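Local coordinates for protein peptidyl-prolyl cis-trans isomerase cyclophilin-type (PDB 3BO7) that probably catalyses the cis-trans isomerisation of peptidyl-prolyl bonds in proteins and is bound here to the immunosuppressant cyclosporin A, at residues Lys5-Leu9 / Ile20-Met26; Ala27-Cys31 / His133-Gly137; Arg78-Gly82 / Ser114-Glu118; Phe120-Lys124 / Leu146-Glu150. One frame throughout, in Å; residues are numbered along the deposited sequence.

The four contacts belong to one cyclophilin barrel. Contacts 1 and 2 lie closest, with centres about 9 Å apart, and they touch where His23 N comes within 2.8 Å of Phe136 O, a probable hydrogen bond joining strands 16-22 and 135-141. Contact 2 meets contact 3 by packing of Thr134 OG1 on Asn115 ND2 at 3.9 Å, and contact 4 by the edge-to-face rings of His133 and Phe120. Contacts 3 and 4 adjoin in sequence, although their centres are about 22 Å apart on opposite sides of the chain's centre. Glu118, Phe120 and His133, from contacts 3, 4 and 2, each pack on a modified side chain of the bound peptide.

Contact 1 of 4, residues Lys5-Leu9 / Ile20-Met26; sequences KKGYL and IELHADM
Lys5-Leu9 and Ile20-Met26 meet as the two arms of an antiparallel beta hairpin, strands 7-13 and 16-22 of the cyclophilin barrel. Two hydrogen-bonded pairs, Gly7 with Leu22 and Leu9 with Ile20, flank the non-hydrogen-bonded pair Tyr8 and Glu21. Leu22 N reaches Gly7 O at 2.8 Å with an almost straight bond (175°), and the bare CA of Gly7 fits the close approach to Leu22. On the face shared by Leu9, Ile20 and Leu22, Leu9 CD2 rests on Leu22 CD1 at 3.8 Å. Their branched, apolar ends suit this buried side, where Leu35 of helix 28-39 touches both leucines.

The other face is polar. Tyr8 and Glu21 run side by side in the same direction, and Tyr8 OH donates to Glu21 OE2 at 2.7 Å, on the lone pair directed away from OE1. Because OE1 forms a salt bridge with Arg138, the carboxylate is held at both oxygens, which probably favours its charged form. Lys6, just before the strand, is long enough to fold back across the hairpin: two bends along its chain carry Lys6 CD to 3.3 Å from Glu21 OE2. Lys6 NZ makes a salt bridge with Asp25 OD1 at 3.1 Å, weak as a hydrogen bond. Lys6 NZ also donates to His23 ND1 at 3.0 Å, arriving 15° out of the imidazole plane.

Contact 2 of 4, residues Ala27-Cys31 / His133-Gly137; sequences APRAC and HTIFG. With SO4 (sulfate ion), chain I; EDO (1,2-ethanediol), chain N.
Phe136 presses against Ala27, Ala30 and Cys31 where the N-cap and first turn of helix 28-39 lie over the cyclophilin barrel. Its strand, 135-141, has a classic beta bulge here, with Phe136 and Gly137 both facing Leu105. Followed outward, the phenylalanine first offers CB, which touches Ala30 CB at 3.8 Å, Ala27 CB at 3.9 Å and Cys31 SG at 4.0 Å. Small residues at the N-cap (Ala27) and in the first turn (Ala30, Cys31) let the backbone come close to the strand. Next, Phe136 CG lies 4.0 Å from Ala30 CB. With CG set between the backbone N and the carbonyl carbon (chi1 67°), the ring rises beside the helix, and Phe136 CD1 comes to 4.1 Å from Ala30 O. Beyond this the aromatic end leaves the first turn for the barrel interior, where it meets the ring of Phe34 and the side chains of Leu105 and Met107.

Thr134 CG2 extends the apolar patch and touches both alanine methyls. Its hydroxyl is hydrogen-bonded to Glu92 N, while the Glu92 carboxylate takes the backbone N-H groups of Arg29 and Ala30 at the start of the helix. A negative group is well placed there, since it would complement the helix dipole. On the outer side, Arg29 binds a sulfate, probably from the crystallisation liquor, through one hydrogen bond: Arg29 NH1 donates to the sulfate O2 at 2.8 Å.

Contact 3 of 4, residues Arg78-Gly82 / Ser114-Glu118; sequences RSISG and SNLSE
Ser79 begins the meeting with Leu116 and Ser117. Ser79 O lies 3.4 Å from Leu116 CD1, and the Ser79 hydroxyl approaches the hydroxyl of Ser117 at an OG-to-OG separation of 3.6 Å without bonding to it. Each hydroxyl has stronger partners: Ser79 OG pairs with Glu63, whereas Ser117 OG is held by Gly60 O and Tyr42 OH. A compact polar side chain suits both places, as it can bind a neighbouring loop while its carbon side stays in the packing.

At Ile80 the backbone does the work, because the side chain starts away from 114-118. Ile80 O sits 3.4 Å from Ser117 CB. Both segments are irregular loops of the cyclophilin fold, joined here largely by van der Waals packing; the second leads into strand 119-122, and Glu118 at its end forms a salt bridge with Arg61 and packs on the bound peptide.

Ser81 is where the two backbones come nearest, its CA 4.2 Å from that of Leu116. From Ser81 CA a C-H points at Leu116 O, a contact of 3.5 Å with an angle of 151° at the hydrogen. The forked end of Leu116 lies along one side of the passing chain: with chi1 -72° and chi2 179°, CD1 goes to the carbonyl of Ser79, and Leu116 CD2 comes to 3.5 Å from Ser81 N. Ser81 OG is bonded to Ala87 O, and Gly82 N, next along, to Ser33 OG.

Contact 4 of 4, residues Phe120-Lys124 / Leu146-Glu150; sequences FITFK and LRQWE
Phe123 is the large projection of this contact, a flat ring pushed from just beyond strand 119-122 into a hollow formed by Leu146, Trp149 and Glu150. Its CG stands beside the backbone N (chi1 -65°), which directs the ring at the last turn of helix 143-149. Glu150 closes one face: its CB sits 3.7 Å from the centroid of the Phe123 ring and only 4° off the ring normal, a CH-pi contact over the centre. The glutamate then slides back past the phenylalanine in an extended chain, so that its carboxylate lies stacked, 17° from the ring plane, and Glu150 OE1 ends 3.4 Å from Phe123 CB. A glutamate suits this edge of the core because its methylene groups cover an aromatic surface while OE1 accepts a hydrogen bond from Asn54 N.

The far end of the ring also meets the helix. Phe123 CE1 comes to 3.2 Å from Leu146 O, which is itself bonded to Glu150 N, and Phe123 CZ reaches Trp149 CB at 4.2 Å. Deeper in, Leu146 is the bump and Ile121 its seat: the two cross obliquely, with Leu146 CD2 at 3.6 Å from Ile121 CG2. Leu18 of strand 16-22 touches both, as well as Trp149, and extends this apolar floor. Such packing of a short helix on residues in and just after a barrel strand is characteristic of the cyclophilin fold, in which a helix caps each end of the beta barrel.

Contact 1 of 4, residues Lys5-Leu9 / Ile20-Met26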
loop_
_atom_site.group_PDB
_atom_site.type_symbol
_atom_site.label_atom_id
_atom_site.label_comp_id
_atom_site.label_asym_id
_atom_site.label_seq_id
_atom_site.Cartn_x
_atom_site.Cartn_y
_atom_site.Cartn_z
ATOM N N LYS A 5 9.464 -1.852 -17.251
ATOM C CA LYS A 5 9.946 -0.701 -16.432
ATOM C C LYS A 5 9.391 -0.753 -15.008
ATOM O O LYS A 5 8.183 -0.740 -14.801
ATOM C CB LYS A 5 9.616 0.635 -17.110
ATOM C CG LYS A 5 8.140 0.895 -17.419
ATOM C CD LYS A 5 7.949 2.373 -17.749
ATOM C CE LYS A 5 6.489 2.780 -17.766
ATOM N NZ LYS A 5 6.342 4.165 -18.306
ATOM N N LYS A 6 10.281 -0.841 -14.029
ATOM C CA LYS A 6 9.868 -0.979 -12.648
ATOM C C LYS A 6 10.325 0.219 -11.832
ATOM O O LYS A 6 11.257 0.919 -12.222
ATOM C CB LYS A 6 10.391 -2.289 -12.054
ATOM C CG LYS A 6 10.423 -3.444 -13.049
ATOM C CD LYS A 6 9.654 -4.679 -12.581
ATOM C CE LYS A 6 8.175 -4.563 -12.849
ATOM N NZ LYS A 6 7.522 -5.901 -13.050
ATOM N N GLY A 7 9.621 0.471 -10.731
ATOM C CA GLY A 7 10.013 1.464 -9.743
ATOM C C GLY A 7 10.539 0.747 -8.516
ATOM O O GLY A 7 10.166 -0.391 -8.267
ATOM N N TYR A 8 11.428 1.396 -7.765
ATOM C CA TYR A 8 11.980 0.818 -6.528
ATOM C C TYR A 8 11.942 1.832 -5.402
ATOM O O TYR A 8 12.264 3.008 -5.604
ATOM C CB TYR A 8 13.393 0.253 -6.754
ATOM C CG TYR A 8 13.386 -0.879 -7.764
ATOM C CD1 TYR A 8 13.028 -2.164 -7.378
ATOM C CD2 TYR A 8 13.673 -0.649 -9.111
ATOM C CE1 TYR A 8 12.980 -3.195 -8.293
ATOM C CE2 TYR A 8 13.619 -1.678 -10.041
ATOM C CZ TYR A 8 13.275 -2.951 -9.619
ATOM O OH TYR A 8 13.215 -3.999 -10.512
ATOM N N LEU A 9 11.519 1.380 -4.222
ATOM C CA LEU A 9 11.363 2.264 -3.071
ATOM C C LEU A 9 11.462 1.523 -1.747
ATOM O O LEU A 9 11.189 0.325 -1.673
ATOM C CB LEU A 9 10.047 3.066 -3.143
ATOM C CG LEU A 9 8.653 2.418 -3.115
ATOM C CD1 LEU A 9 8.150 2.200 -1.689
ATOM C CD2 LEU A 9 7.700 3.311 -3.878
ATOM N N ILE A 20 10.499 -2.372 -1.834
ATOM C CA ILE A 20 9.362 -2.590 -2.715
ATOM C C ILE A 20 9.701 -2.360 -4.188
ATOM O O ILE A 20 10.358 -1.388 -4.546
ATOM C CB ILE A 20 8.133 -1.728 -2.255
ATOM C CG1 ILE A 20 7.483 -2.370 -1.020
ATOM C CG2 ILE A 20 7.116 -1.542 -3.387
ATOM C CD1 ILE A 20 6.599 -1.454 -0.250
ATOM N N GLU A 21 9.256 -3.297 -5.018
ATOM C CA GLU A 21 9.264 -3.145 -6.459
ATOM C C GLU A 21 7.868 -2.768 -6.938
ATOM O O GLU A 21 6.884 -3.420 -6.582
ATOM C CB GLU A 21 9.690 -4.452 -7.105
ATOM C CG GLU A 21 9.594 -4.469 -8.615
ATOM C CD GLU A 21 10.133 -5.750 -9.192
ATOM O OE1 GLU A 21 9.529 -6.821 -8.960
ATOM O OE2 GLU A 21 11.172 -5.690 -9.875
ATOM N N LEU A 22 7.791 -1.722 -7.758
ATOM C CA LEU A 22 6.533 -1.314 -8.358
ATOM C C LEU A 22 6.411 -1.800 -9.802
ATOM O O LEU A 22 7.304 -1.572 -10.609
ATOM C CB LEU A 22 6.397 0.208 -8.300
ATOM C CG LEU A 22 6.277 0.894 -6.940
ATOM C CD1 LEU A 22 6.069 2.363 -7.186
ATOM C CD2 LEU A 22 5.137 0.346 -6.105
ATOM N N HIS A 23 5.295 -2.452 -10.124
ATOM C CA HIS A 23 5.036 -2.937 -11.483
ATOM C C HIS A 23 4.475 -1.853 -12.411
ATOM O O HIS A 23 3.358 -1.966 -12.916
ATOM C CB HIS A 23 4.094 -4.139 -11.461
ATOM C CG HIS A 23 4.537 -5.235 -10.550
ATOM N ND1 HIS A 23 5.757 -5.865 -10.678
ATOM C CD2 HIS A 23 3.915 -5.828 -9.504
ATOM C CE1 HIS A 23 5.870 -6.792 -9.745
ATOM N NE2 HIS A 23 4.766 -6.791 -9.020
ATOM N N ALA A 24 5.278 -0.815 -12.632
ATOM C CA ALA A 24 4.965 0.287 -13.543
ATOM C C ALA A 24 4.708 -0.169 -14.975
ATOM O O ALA A 24 4.123 0.576 -15.777
ATOM C CB ALA A 24 6.089 1.295 -13.519
ATOM N N ASP A 25 5.154 -1.386 -15.289
ATOM C CA ASP A 25 4.938 -1.985 -16.601
ATOM C C ASP A 25 3.515 -2.535 -16.796
ATOM O O ASP A 25 3.000 -2.545 -17.922
ATOM C CB ASP A 25 5.991 -3.068 -16.896
ATOM C CG ASP A 25 6.067 -4.154 -15.815
ATOM O OD1 ASP A 25 5.726 -3.903 -14.640
ATOM O OD2 ASP A 25 6.498 -5.275 -16.151
ATOM N N MET A 26 2.891 -2.982 -15.705
ATOM C CA MET A 26 1.581 -3.641 -15.749
ATOM C C MET A 26 0.490 -2.828 -15.045
ATOM O O MET A 26 -0.698 -3.007 -15.318
ATOM C CB MET A 26 1.663 -5.045 -15.140
ATOM C CG MET A 26 2.432 -6.050 -15.983
ATOM S SD MET A 26 2.657 -7.657 -15.186
ATOM C CE MET A 26 4.051 -7.361 -14.107
#

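Contact 2 of 4, residues Ala27-Cys31 / His133-Gly137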
loop_
_atom_site.group_PDB
_atom_site.type_symbol
_atom_site.label_atom_id
_atom_site.label_comp_id
_atom_site.label_asym_id
_atom_site.label_seq_id
_atom_site.Cartn_x
_atom_site.Cartn_y
_atom_site.Cartn_z
ATOM N N ALA A 27 0.896 -1.945 -14.136
ATOM C CA ALA A 27 -0.034 -1.050 -13.446
ATOM C C ALA A 27 0.515 0.386 -13.367
ATOM O O ALA A 27 0.676 0.924 -12.271
ATOM C CB ALA A 27 -0.391 -1.599 -12.047
ATOM N N PRO A 28 0.783 1.008 -14.537
ATOM C CA PRO A 28 1.404 2.336 -14.631
ATOM C C PRO A 28 0.705 3.451 -13.858
ATOM O O PRO A 28 1.377 4.248 -13.206
ATOM C CB PRO A 28 1.375 2.640 -16.142
ATOM C CG PRO A 28 0.423 1.637 -16.737
ATOM C CD PRO A 28 0.511 0.448 -15.878
ATOM N N ARG A 29 -0.623 3.513 -13.920
ATOM C CA ARG A 29 -1.364 4.617 -13.283
ATOM C C ARG A 29 -1.274 4.571 -11.761
ATOM O O ARG A 29 -1.104 5.608 -11.108
ATOM C CB ARG A 29 -2.823 4.618 -13.736
ATOM C CG ARG A 29 -2.998 4.858 -15.224
ATOM C CD ARG A 29 -3.579 6.234 -15.494
ATOM N NE ARG A 29 -2.574 7.273 -15.662
ATOM C CZ ARG A 29 -2.814 8.578 -15.537
ATOM N NH1 ARG A 29 -4.029 9.013 -15.214
ATOM N NH2 ARG A 29 -1.822 9.447 -15.713
ATOM N N ALA A 30 -1.372 3.366 -11.203
ATOM C CA ALA A 30 -1.281 3.176 -9.761
ATOM C C ALA A 30 0.130 3.458 -9.241
ATOM O O ALA A 30 0.296 4.023 -8.161
ATOM C CB ALA A 30 -1.750 1.767 -9.370
ATOM N N CYS A 31 1.140 3.069 -10.016
ATOM C CA CYS A 31 2.538 3.310 -9.654
ATOM C C CYS A 31 2.859 4.790 -9.744
ATOM O O CYS A 31 3.455 5.363 -8.826
ATOM C CB CYS A 31 3.463 2.510 -10.552
ATOM S SG CYS A 31 3.311 0.756 -10.290
ATOM N N HIS A 133 -8.922 -5.581 -7.134
ATOM C CA HIS A 133 -7.917 -4.677 -6.593
ATOM C C HIS A 133 -6.676 -4.597 -7.498
ATOM O O HIS A 133 -6.134 -5.628 -7.915
ATOM C CB HIS A 133 -7.552 -5.110 -5.167
ATOM C CG HIS A 133 -8.710 -5.065 -4.220
ATOM N ND1 HIS A 133 -9.029 -3.943 -3.482
ATOM C CD2 HIS A 133 -9.656 -5.988 -3.925
ATOM C CE1 HIS A 133 -10.111 -4.183 -2.765
ATOM N NE2 HIS A 133 -10.513 -5.415 -3.017
ATOM N N THR A 134 -6.252 -3.375 -7.815
ATOM C CA THR A 134 -5.043 -3.150 -8.586
ATOM C C THR A 134 -3.828 -3.572 -7.771
ATOM O O THR A 134 -3.509 -2.941 -6.759
ATOM C CB THR A 134 -4.861 -1.662 -8.980
ATOM O OG1 THR A 134 -5.950 -1.233 -9.809
ATOM C CG2 THR A 134 -3.547 -1.465 -9.736
ATOM N N ILE A 135 -3.188 -4.655 -8.205
ATOM C CA ILE A 135 -1.894 -5.063 -7.694
ATOM C C ILE A 135 -0.895 -4.210 -8.439
ATOM O O ILE A 135 -0.889 -4.195 -9.678
ATOM C CB ILE A 135 -1.603 -6.559 -7.985
ATOM C CG1 ILE A 135 -2.468 -7.444 -7.084
ATOM C CG2 ILE A 135 -0.103 -6.875 -7.808
ATOM C CD1 ILE A 135 -2.691 -8.837 -7.612
ATOM N N PHE A 136 -0.054 -3.491 -7.700
ATOM C CA PHE A 136 0.891 -2.595 -8.349
ATOM C C PHE A 136 2.321 -2.764 -7.849
ATOM O O PHE A 136 3.221 -2.044 -8.275
ATOM C CB PHE A 136 0.405 -1.128 -8.300
ATOM C CG PHE A 136 0.378 -0.517 -6.914
ATOM C CD1 PHE A 136 1.318 0.446 -6.548
ATOM C CD2 PHE A 136 -0.602 -0.871 -5.992
ATOM C CE1 PHE A 136 1.296 1.018 -5.286
ATOM C CE2 PHE A 136 -0.623 -0.303 -4.726
ATOM C CZ PHE A 136 0.322 0.647 -4.374
ATOM N N GLY A 137 2.532 -3.731 -6.969
ATOM C CA GLY A 137 3.877 -4.036 -6.525
ATOM C C GLY A 137 4.044 -5.292 -5.700
ATOM O O GLY A 137 3.106 -6.074 -5.516
HETATM S S SO4 I . -7.231 6.967 -15.073
HETATM O O1 SO4 I . -6.337 5.900 -14.652
HETATM O O2 SO4 I . -6.657 8.261 -14.721
HETATM O O3 SO4 I . -7.445 6.926 -16.523
HETATM O O4 SO4 I . -8.519 6.774 -14.410
HETATM C C1 EDO N . -1.431 13.084 -15.804
HETATM O O1 EDO N . -2.795 12.731 -15.546
HETATM C C2 EDO N . -1.275 14.591 -15.635
HETATM O O2 EDO N . 0.091 14.933 -15.353
#

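Contact 3 of 4, residues Arg78-Gly82 / Ser114-Glu118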
loop_
_atom_site.group_PDB
_atom_site.type_symbol
_atom_site.label_atom_id
_atom_site.label_comp_id
_atom_site.label_asym_id
_atom_site.label_seq_id
_atom_site.Cartn_x
_atom_site.Cartn_y
_atom_site.Cartn_z
ATOM N N ARG A 78 -7.630 14.847 3.498
ATOM C CA ARG A 78 -8.392 13.733 2.923
ATOM C C ARG A 78 -7.582 12.964 1.874
ATOM O O ARG A 78 -6.639 13.507 1.280
ATOM C CB ARG A 78 -9.755 14.184 2.363
ATOM C CG ARG A 78 -9.722 14.945 1.060
ATOM C CD ARG A 78 -11.129 15.093 0.450
ATOM N NE ARG A 78 -11.948 16.070 1.180
ATOM C CZ ARG A 78 -12.746 16.982 0.620
ATOM N NH1 ARG A 78 -12.854 17.080 -0.704
ATOM N NH2 ARG A 78 -13.432 17.815 1.394
ATOM N N SER A 79 -7.962 11.703 1.658
ATOM C CA SER A 79 -7.286 10.835 0.709
ATOM C C SER A 79 -7.510 11.300 -0.726
ATOM O O SER A 79 -8.633 11.609 -1.135
ATOM C CB SER A 79 -7.727 9.381 0.888
ATOM O OG SER A 79 -7.115 8.795 2.023
ATOM N N ILE A 80 -6.416 11.362 -1.470
ATOM C CA ILE A 80 -6.414 11.793 -2.855
ATOM C C ILE A 80 -5.469 10.871 -3.615
ATOM O O ILE A 80 -4.639 10.197 -3.000
ATOM C CB ILE A 80 -5.914 13.262 -2.996
ATOM C CG1 ILE A 80 -4.648 13.495 -2.149
ATOM C CG2 ILE A 80 -7.033 14.256 -2.643
ATOM C CD1 ILE A 80 -3.848 14.728 -2.539
ATOM N N SER A 81 -5.594 10.830 -4.938
ATOM C CA SER A 81 -4.578 10.188 -5.753
ATOM C C SER A 81 -3.424 11.175 -5.969
ATOM O O SER A 81 -3.531 12.349 -5.604
ATOM C CB SER A 81 -5.161 9.731 -7.085
ATOM O OG SER A 81 -5.481 10.835 -7.901
ATOM N N GLY A 82 -2.333 10.696 -6.568
ATOM C CA GLY A 82 -1.177 11.539 -6.861
ATOM C C GLY A 82 -1.313 12.468 -8.059
ATOM O O GLY A 82 -0.466 13.331 -8.257
ATOM N N SER A 114 -12.096 3.323 -7.904
ATOM C CA SER A 114 -12.139 4.238 -6.761
ATOM C C SER A 114 -10.791 4.269 -6.047
ATOM O O SER A 114 -10.727 4.370 -4.820
ATOM C CB SER A 114 -13.242 3.831 -5.784
ATOM O OG SER A 114 -13.114 2.471 -5.422
ATOM N N ASN A 115 -9.719 4.197 -6.830
ATOM C CA ASN A 115 -8.358 4.177 -6.308
ATOM C C ASN A 115 -7.863 5.576 -5.967
ATOM O O ASN A 115 -7.911 6.488 -6.793
ATOM C CB ASN A 115 -7.406 3.535 -7.321
ATOM C CG ASN A 115 -7.748 2.100 -7.621
ATOM O OD1 ASN A 115 -7.594 1.225 -6.771
ATOM N ND2 ASN A 115 -8.193 1.839 -8.847
ATOM N N LEU A 116 -7.389 5.737 -4.741
ATOM C CA LEU A 116 -6.821 6.992 -4.300
ATOM C C LEU A 116 -5.407 6.777 -3.770
ATOM O O LEU A 116 -4.442 6.871 -4.535
ATOM C CB LEU A 116 -7.741 7.680 -3.276
ATOM C CG LEU A 116 -9.039 8.286 -3.839
ATOM C CD1 LEU A 116 -9.880 8.909 -2.732
ATOM C CD2 LEU A 116 -8.760 9.317 -4.931
ATOM N N SER A 117 -5.289 6.465 -2.480
ATOM C CA SER A 117 -3.983 6.301 -1.834
ATOM C C SER A 117 -3.834 5.102 -0.884
ATOM O O SER A 117 -2.724 4.738 -0.524
ATOM C CB SER A 117 -3.590 7.590 -1.114
ATOM O OG SER A 117 -4.263 7.715 0.122
ATOM N N GLU A 118 -4.947 4.499 -0.477
ATOM C CA GLU A 118 -4.910 3.380 0.467
ATOM C C GLU A 118 -4.490 2.087 -0.209
ATOM O O GLU A 118 -4.919 1.785 -1.326
ATOM C CB GLU A 118 -6.251 3.198 1.175
ATOM C CG GLU A 118 -6.426 4.114 2.342
ATOM C CD GLU A 118 -7.645 3.777 3.198
ATOM O OE1 GLU A 118 -7.677 2.685 3.824
ATOM O OE2 GLU A 118 -8.561 4.634 3.263
#

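Contact 4 of 4, residues Phe120-Lys124 / Leu146-Glu150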
loop_
_atom_site.group_PDB
_atom_site.type_symbol
_atom_site.label_atom_id
_atom_site.label_comp_id
_atom_site.label_asym_id
_atom_site.label_seq_id
_atom_site.Cartn_x
_atom_site.Cartn_y
_atom_site.Cartn_z
ATOM N N PHE A 120 -2.727 -2.185 0.558
ATOM C CA PHE A 120 -2.451 -3.267 1.493
ATOM C C PHE A 120 -1.287 -4.130 1.041
ATOM O O PHE A 120 -0.937 -4.177 -0.143
ATOM C CB PHE A 120 -3.696 -4.122 1.764
ATOM C CG PHE A 120 -4.304 -4.763 0.546
ATOM C CD1 PHE A 120 -4.170 -6.131 0.330
ATOM C CD2 PHE A 120 -5.055 -4.020 -0.353
ATOM C CE1 PHE A 120 -4.761 -6.744 -0.779
ATOM C CE2 PHE A 120 -5.641 -4.616 -1.460
ATOM C CZ PHE A 120 -5.501 -5.987 -1.670
ATOM N N ILE A 121 -0.678 -4.800 2.005
ATOM C CA ILE A 121 0.331 -5.801 1.697
ATOM C C ILE A 121 -0.135 -7.125 2.277
ATOM O O ILE A 121 -0.516 -7.203 3.455
ATOM C CB ILE A 121 1.730 -5.396 2.210
ATOM C CG1 ILE A 121 2.065 -3.971 1.745
ATOM C CG2 ILE A 121 2.780 -6.375 1.704
ATOM C CD1 ILE A 121 3.312 -3.373 2.348
ATOM N N THR A 122 -0.134 -8.159 1.445
ATOM C CA THR A 122 -0.650 -9.457 1.861
ATOM C C THR A 122 0.280 -10.157 2.844
ATOM O O THR A 122 1.502 -10.038 2.740
ATOM C CB THR A 122 -0.910 -10.396 0.660
ATOM O OG1 THR A 122 0.336 -10.880 0.134
ATOM C CG2 THR A 122 -1.703 -9.680 -0.431
ATOM N N PHE A 123 -0.312 -10.876 3.795
ATOM C CA PHE A 123 0.418 -11.837 4.618
ATOM C C PHE A 123 0.365 -13.230 3.973
ATOM O O PHE A 123 1.296 -14.034 4.126
ATOM C CB PHE A 123 -0.144 -11.880 6.053
ATOM C CG PHE A 123 0.048 -10.590 6.833
ATOM C CD1 PHE A 123 1.278 -9.927 6.840
ATOM C CD2 PHE A 123 -0.986 -10.066 7.588
ATOM C CE1 PHE A 123 1.457 -8.749 7.568
ATOM C CE2 PHE A 123 -0.815 -8.898 8.322
ATOM C CZ PHE A 123 0.408 -8.235 8.305
ATOM N N LYS A 124 -0.734 -13.505 3.268
ATOM C CA LYS A 124 -0.888 -14.753 2.518
ATOM C C LYS A 124 -1.861 -14.573 1.362
ATOM O O LYS A 124 -2.440 -13.500 1.190
ATOM C CB LYS A 124 -1.326 -15.913 3.426
ATOM C CG LYS A 124 -1.189 -17.305 2.774
ATOM C CD LYS A 124 0.186 -17.523 2.106
ATOM C CE LYS A 124 0.136 -18.628 1.057
ATOM N NZ LYS A 124 1.431 -18.764 0.337
ATOM N N LEU A 146 7.301 -7.858 7.873
ATOM C CA LEU A 146 5.904 -8.148 7.580
ATOM C C LEU A 146 5.387 -9.241 8.501
ATOM O O LEU A 146 4.298 -9.116 9.059
ATOM C CB LEU A 146 5.772 -8.581 6.122
ATOM C CG LEU A 146 4.660 -8.019 5.240
ATOM C CD1 LEU A 146 4.502 -6.506 5.379
ATOM C CD2 LEU A 146 4.944 -8.411 3.788
ATOM N N ARG A 147 6.185 -10.296 8.674
ATOM C CA ARG A 147 5.845 -11.405 9.568
ATOM C C ARG A 147 5.689 -10.990 11.041
ATOM O O ARG A 147 4.911 -11.595 11.776
ATOM C CB ARG A 147 6.850 -12.548 9.418
ATOM C CG ARG A 147 6.692 -13.319 8.124
ATOM C CD ARG A 147 7.675 -14.471 8.012
ATOM N NE ARG A 147 7.601 -15.083 6.687
ATOM C CZ ARG A 147 8.455 -14.847 5.691
ATOM N NH1 ARG A 147 9.489 -14.022 5.857
ATOM N NH2 ARG A 147 8.282 -15.449 4.525
ATOM N N GLN A 148 6.411 -9.953 11.457
ATOM C CA GLN A 148 6.255 -9.389 12.799
ATOM C C GLN A 148 4.997 -8.530 12.901
ATOM O O GLN A 148 4.328 -8.520 13.940
ATOM C CB GLN A 148 7.489 -8.575 13.218
ATOM C CG GLN A 148 8.707 -9.415 13.612
ATOM C CD GLN A 148 8.362 -10.567 14.562
ATOM O OE1 GLN A 148 7.874 -10.350 15.674
ATOM N NE2 GLN A 148 8.611 -11.792 14.116
ATOM N N TRP A 149 4.682 -7.803 11.829
ATOM C CA TRP A 149 3.453 -7.026 11.774
ATOM C C TRP A 149 2.225 -7.911 11.885
ATOM O O TRP A 149 1.228 -7.507 12.472
ATOM C CB TRP A 149 3.365 -6.210 10.490
ATOM C CG TRP A 149 4.340 -5.087 10.402
ATOM C CD1 TRP A 149 5.248 -4.694 11.351
ATOM C CD2 TRP A 149 4.479 -4.175 9.312
ATOM N NE1 TRP A 149 5.957 -3.608 10.903
ATOM C CE2 TRP A 149 5.503 -3.267 9.655
ATOM C CE3 TRP A 149 3.841 -4.042 8.074
ATOM C CZ2 TRP A 149 5.902 -2.238 8.803
ATOM C CZ3 TRP A 149 4.239 -3.018 7.229
ATOM C CH2 TRP A 149 5.258 -2.129 7.598
ATOM N N GLU A 150 2.315 -9.113 11.319
ATOM C CA GLU A 150 1.220 -10.071 11.321
ATOM C C GLU A 150 0.839 -10.504 12.747
ATOM O O GLU A 150 -0.291 -10.930 12.987
ATOM C CB GLU A 150 1.589 -11.287 10.462
ATOM C CG GLU A 150 0.460 -12.284 10.261
ATOM C CD GLU A 150 0.783 -13.379 9.255
ATOM O OE1 GLU A 150 -0.172 -13.998 8.739
ATOM O OE2 GLU A 150 1.978 -13.630 8.974
#